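Local coordinates for protein peptide synthase (Silicibacter pomeroyi DSS-3, PDB 2QTP) that is of unknown function but has a variant of the Bacillus chorismate mutase fold and probably plays a part in amino-acid metabolism, at residues M52-G55 with A56-A60; I36-P39 with F40-R43; L62-R65 with C66-A69. One frame throughout, in Å; residues are numbered along the deposited sequence.

Interaction 1: M52-G55 with A56-A60; sequences MDTG and AELGA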
# COMPACT_ATOMS: atom_id res chain seq x y z
N MSE A 52 -4.18 11.71 8.56
CA MSE A 52 -3.31 12.30 7.56
C MSE A 52 -1.88 12.32 8.06
O MSE A 52 -0.95 12.01 7.31
CB MSE A 52 -3.74 13.72 7.16
CG MSE A 52 -5.17 13.85 6.59
SE MSE A 52 -5.58 15.54 5.86
CE MSE A 52 -7.40 15.05 5.32
N ASP A 53 -1.69 12.71 9.32
CA ASP A 53 -0.36 12.71 9.94
C ASP A 53 0.20 11.30 10.00
O ASP A 53 1.35 11.09 9.66
CB ASP A 53 -0.40 13.32 11.34
CG ASP A 53 -0.71 14.80 11.34
OD1 ASP A 53 -0.56 15.49 10.31
OD2 ASP A 53 -1.14 15.28 12.40
N THR A 54 -0.62 10.32 10.37
CA THR A 54 -0.18 8.89 10.38
C THR A 54 0.18 8.38 8.96
O THR A 54 1.15 7.69 8.76
CB THR A 54 -1.26 7.96 11.01
OG1 THR A 54 -1.46 8.36 12.36
CG2 THR A 54 -0.86 6.51 11.01
N GLY A 55 -0.62 8.76 7.98
CA GLY A 55 -0.37 8.42 6.60
C GLY A 55 0.92 8.98 6.07
O GLY A 55 1.60 8.32 5.31
N ALA A 56 1.27 10.19 6.46
CA ALA A 56 2.56 10.78 6.07
C ALA A 56 3.75 9.91 6.51
O ALA A 56 4.64 9.64 5.72
CB ALA A 56 2.69 12.21 6.61
N GLU A 57 3.74 9.48 7.77
CA GLU A 57 4.80 8.65 8.32
C GLU A 57 4.80 7.25 7.71
O GLU A 57 5.86 6.70 7.45
CB GLU A 57 4.65 8.57 9.83
CG GLU A 57 4.90 9.90 10.54
CD GLU A 57 4.40 9.91 11.98
OE1 GLU A 57 3.41 9.19 12.29
OE2 GLU A 57 4.99 10.65 12.78
N LEU A 58 3.63 6.68 7.46
CA LEU A 58 3.52 5.36 6.85
C LEU A 58 4.02 5.35 5.43
O LEU A 58 4.73 4.44 5.03
CB LEU A 58 2.11 4.80 6.91
CG LEU A 58 1.70 4.17 8.22
CD1 LEU A 58 0.28 3.70 8.03
CD2 LEU A 58 2.62 3.05 8.64
N GLY A 59 3.66 6.36 4.65
CA GLY A 59 4.13 6.40 3.27
C GLY A 59 5.63 6.39 3.14
O GLY A 59 6.23 5.70 2.30
N ALA A 60 6.26 7.19 4.00
CA ALA A 60 7.71 7.25 4.07
C ALA A 60 8.26 5.89 4.49
O ALA A 60 9.20 5.39 3.90
CB ALA A 60 8.13 8.35 5.06
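Ala56 closes the first of four successive i to i+4 backbone bonds that carry helix 49-70 through this part of the chain, the long alpha helix packed against the mixed sheet of a Bacillus chorismate mutase-like fold. Its N donates to Met52 O at 3.0 Å, and its methyl lies 3.5 Å from Asp53 O and touches Pro101 of a loop. Glu57 makes a weaker link, N to Asp53 O at 3.4 Å. Its CG stands beside the backbone N (chi1 -67°), and in the conformer modelled here the extended chain beyond it runs back over the preceding turn, though the position of its end is doubtful. Leu58 is buried, as is Gly55. Its N reaches Thr54 O at 3.0 Å in the carbonyl plane, and its side chain and that of Thr54 both rest on Ile36 of strand 21-37. The Thr54 hydroxyl is held one turn back, on Glu50 O, while the methyl branch faces Leu58, Thr54 CG2 to Leu58 CD1 4.3 Å. Gly59 completes the series on another glycine: its N bonds Gly55 O at 2.9 Å, with an N-H...O angle of 163° and the donor tilted 26° from the carbonyl plane.

Interaction 2: I36-P39 with F40-R43; sequences IENP and FAGR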
# COMPACT_ATOMS: atom_id res chain seq x y z
N ILE A 36 -2.68 -1.09 10.70
CA ILE A 36 -2.76 -0.23 11.87
C ILE A 36 -4.17 -0.19 12.43
O ILE A 36 -5.10 -0.48 11.74
CB ILE A 36 -2.34 1.23 11.54
CG1 ILE A 36 -3.25 1.81 10.45
CG2 ILE A 36 -0.88 1.28 11.11
CD1 ILE A 36 -3.30 3.31 10.42
N GLU A 37 -4.29 0.18 13.70
CA GLU A 37 -5.58 0.43 14.33
C GLU A 37 -6.13 1.75 13.79
O GLU A 37 -5.40 2.72 13.66
CB GLU A 37 -5.43 0.48 15.85
CG GLU A 37 -6.74 0.79 16.61
CD GLU A 37 -6.56 0.92 18.13
OE1 GLU A 37 -6.22 -0.10 18.78
OE2 GLU A 37 -6.75 2.05 18.66
N ASN A 38 -7.41 1.76 13.42
CA ASN A 38 -8.08 2.97 12.96
C ASN A 38 -8.56 3.69 14.21
O ASN A 38 -9.40 3.16 14.93
CB ASN A 38 -9.24 2.56 12.05
CG ASN A 38 -10.04 3.70 11.51
OD1 ASN A 38 -9.79 4.87 11.81
ND2 ASN A 38 -11.09 3.34 10.74
N PRO A 39 -8.00 4.88 14.50
CA PRO A 39 -8.48 5.58 15.71
C PRO A 39 -9.96 6.01 15.64
O PRO A 39 -10.57 6.26 16.67
CB PRO A 39 -7.55 6.82 15.78
CG PRO A 39 -7.19 7.08 14.36
CD PRO A 39 -6.97 5.68 13.80
N PHE A 40 -10.54 6.03 14.44
CA PHE A 40 -11.90 6.45 14.24
C PHE A 40 -12.86 5.28 14.01
O PHE A 40 -13.97 5.50 13.58
CB PHE A 40 -11.97 7.45 13.09
CG PHE A 40 -10.99 8.62 13.24
CD1 PHE A 40 -10.82 9.24 14.46
CD2 PHE A 40 -10.29 9.12 12.15
CE1 PHE A 40 -9.96 10.31 14.60
CE2 PHE A 40 -9.40 10.17 12.30
CZ PHE A 40 -9.25 10.76 13.52
N ALA A 41 -12.41 4.06 14.26
CA ALA A 41 -13.26 2.89 14.13
C ALA A 41 -14.41 3.03 15.12
O ALA A 41 -14.21 3.37 16.27
CB ALA A 41 -12.47 1.56 14.38
N GLY A 42 -15.63 2.75 14.65
CA GLY A 42 -16.84 2.86 15.47
C GLY A 42 -17.32 4.26 15.74
O GLY A 42 -18.26 4.47 16.49
N ARG A 43 -16.71 5.23 15.09
CA ARG A 43 -16.96 6.64 15.36
C ARG A 43 -17.29 7.45 14.10
O ARG A 43 -16.88 7.11 12.98
CB ARG A 43 -15.68 7.24 15.95
CG ARG A 43 -15.33 6.73 17.33
CD ARG A 43 -13.95 7.19 17.76
NE ARG A 43 -13.53 6.50 18.98
CZ ARG A 43 -13.68 6.97 20.22
NH1 ARG A 43 -14.23 8.17 20.46
NH2 ARG A 43 -13.28 6.24 21.24
O HOH W 1 -12.54 3.97 18.14
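Asn38 grips the start of the following loop twice, once through its side chain and once through its backbone. OD1 accepts the N-H of Phe40 at 3.0 Å, and the main-chain O of Asn38 takes that of Ala41 at 3.2 Å, the latter bond nearly straight at 165°. In both cases the donor sits well above the plane of the accepting carbonyl. The amide reaches its place because CG lies anti to the backbone N (chi1 179°), which carries OD1 forward alongside the chain; ND2 is then bonded to His94 ND1, so both ends of the amide are engaged and its rotation is fixed.

A water gathers the outer side of the loop. It accepts from Arg43 NE at 2.8 Å, in the plane of the guanidinium at its edge, and lies 2.6 Å from Ala41 O, with a weak, longer approach to Pro39 O. The extended Arg43 chain also brings CD to 3.7 Å from Pro39 O.

Pro39 CG stands over the centre of the Phe40 ring, 4.0 Å from the centroid and 2° off its normal, a CH-pi contact between sequence neighbours. Leu51 of helix 49-70 touches Asn38, Pro39 and Phe40, tying the loop to the helix that follows. Ala41 CB meets Asn38 CB at 4.1 Å.

Two overlapping beta turns result, type I from Asn38 to Ala41 and type II from Phe40 to Arg43, with Gly42 supplying the positive phi of the second. An Asx turn, Asn38 OD1 to Phe40 N, overlies the first of them, just past the end of strand 21-37.

Interaction 3: L62-R65 with C66-A69; sequences LGER and CVQA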
# COMPACT_ATOMS: atom_id res chain seq x y z
N LEU A 62 6.84 2.80 4.41
CA LEU A 62 6.56 1.74 3.45
C LEU A 62 7.31 1.97 2.14
O LEU A 62 7.80 1.01 1.50
CB LEU A 62 5.05 1.58 3.23
CG LEU A 62 4.18 1.22 4.45
CD1 LEU A 62 2.62 1.32 4.19
CD2 LEU A 62 4.57 -0.15 5.03
N GLY A 63 7.45 3.23 1.73
CA GLY A 63 8.25 3.53 0.53
C GLY A 63 9.72 3.11 0.69
O GLY A 63 10.32 2.61 -0.24
N GLU A 64 10.27 3.33 1.88
CA GLU A 64 11.63 2.94 2.22
C GLU A 64 11.75 1.41 2.26
O GLU A 64 12.76 0.88 1.81
CB GLU A 64 12.04 3.54 3.57
CG GLU A 64 13.36 2.98 4.17
CD GLU A 64 14.63 3.37 3.39
OE1 GLU A 64 14.63 4.45 2.75
OE2 GLU A 64 15.63 2.61 3.42
N ARG A 65 10.76 0.72 2.81
CA ARG A 65 10.79 -0.75 2.82
C ARG A 65 10.81 -1.31 1.41
O ARG A 65 11.54 -2.26 1.12
CB ARG A 65 9.62 -1.37 3.62
CG ARG A 65 9.61 -1.02 5.11
CD ARG A 65 10.86 -1.49 5.88
NE ARG A 65 10.98 -2.94 5.83
CZ ARG A 65 10.51 -3.79 6.74
NH1 ARG A 65 9.91 -3.37 7.86
NH2 ARG A 65 10.67 -5.10 6.53
N CYS A 66 10.05 -0.68 0.51
CA CYS A 66 10.03 -1.08 -0.91
C CYS A 66 11.40 -1.01 -1.56
O CYS A 66 11.85 -1.98 -2.18
CB CYS A 66 9.06 -0.23 -1.71
SG CYS A 66 7.37 -0.74 -1.59
N VAL A 67 12.07 0.13 -1.43
CA VAL A 67 13.40 0.32 -2.03
C VAL A 67 14.46 -0.57 -1.36
O VAL A 67 15.32 -1.10 -2.03
CB VAL A 67 13.83 1.84 -2.09
CG1 VAL A 67 12.80 2.63 -2.89
CG2 VAL A 67 14.01 2.45 -0.70
N GLN A 68 14.39 -0.73 -0.04
CA GLN A 68 15.27 -1.68 0.63
C GLN A 68 15.05 -3.10 0.13
O GLN A 68 16.00 -3.82 -0.05
CB GLN A 68 15.08 -1.66 2.14
CG GLN A 68 15.72 -0.46 2.81
CD GLN A 68 15.39 -0.37 4.30
OE1 GLN A 68 14.30 -0.77 4.74
NE2 GLN A 68 16.32 0.17 5.07
N ALA A 69 13.80 -3.51 -0.09
CA ALA A 69 13.51 -4.85 -0.60
C ALA A 69 14.07 -5.09 -2.00
O ALA A 69 14.49 -6.19 -2.32
CB ALA A 69 11.99 -5.09 -0.61
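Glu64 and Gln68, one helical turn apart, bring their polar ends together on the outer side of helix 49-70, yet their side chains share no hydrogen bond. Glu64 OE2 lies 3.0 Å from Gln68 NE2, but the angle is poor, and the carboxylate and amide planes are turned 80° against each other. The approach follows from the torsions: Glu64 sends CG anti to the backbone N (chi1 169°) and then bends at chi2 (69°), so that its carboxylate swings forward along the helix. Gln68 keeps CG beside its own N and runs extended from there, bringing CG to 3.1 Å from the same OE2.

Val67 meets Glu64 at about a right angle. Its CG2 lies in the crowded position between backbone N and carbonyl carbon, 3.2 Å from Glu64 O, while CG1 leans on Gly63 O at 3.6 Å. Arg65 is curled rather than extended, bent at both chi2 and chi3, and the aliphatic part of its chain passes Gln68: Arg65 CD is 3.7 Å from Gln68 OE1, and the guanidinium and amide planes are steeply inclined to each other. Cys66 tucks its CB against Gly63 O at 3.4 Å.

Beneath these side chains the backbone is regular alpha helix. The N-H groups of Cys66, Val67, Gln68 and Ala69 bond in turn to the carbonyls of Leu62, Gly63, Glu64 and Arg65, with Ala69 N to Arg65 O at 2.9 Å.

The other side of the helix faces the sheet. Leu62, Arg65 and Cys66 lie on Ala32 of strand 21-37, Leu62 also on Val167 and Cys66 on Val169 of strand 162-171, and Arg65 and Ala69 reach Val10 of strand 5-15.

Overall arrangement
Along the chain the three contacts run in series: interaction 2 turns the chain out of strand 21-37, and interactions 1 and 3 follow on helix 49-70, with centres about 14 Å apart and segments that adjoin in the sequence with no other touch between them. Interactions 1 and 2, centres about 16 Å apart, meet directly through Ile36: its CD1 lies 4.1 Å from Thr54 CG2, and its CG2 the same distance from Leu58 CD1. The helix thus packs back on the strand that the turns leave. Interaction 3 stands farther along the sheet, about 26 Å from interaction 2 between centres and about 8 Å between nearest atoms, without touching it.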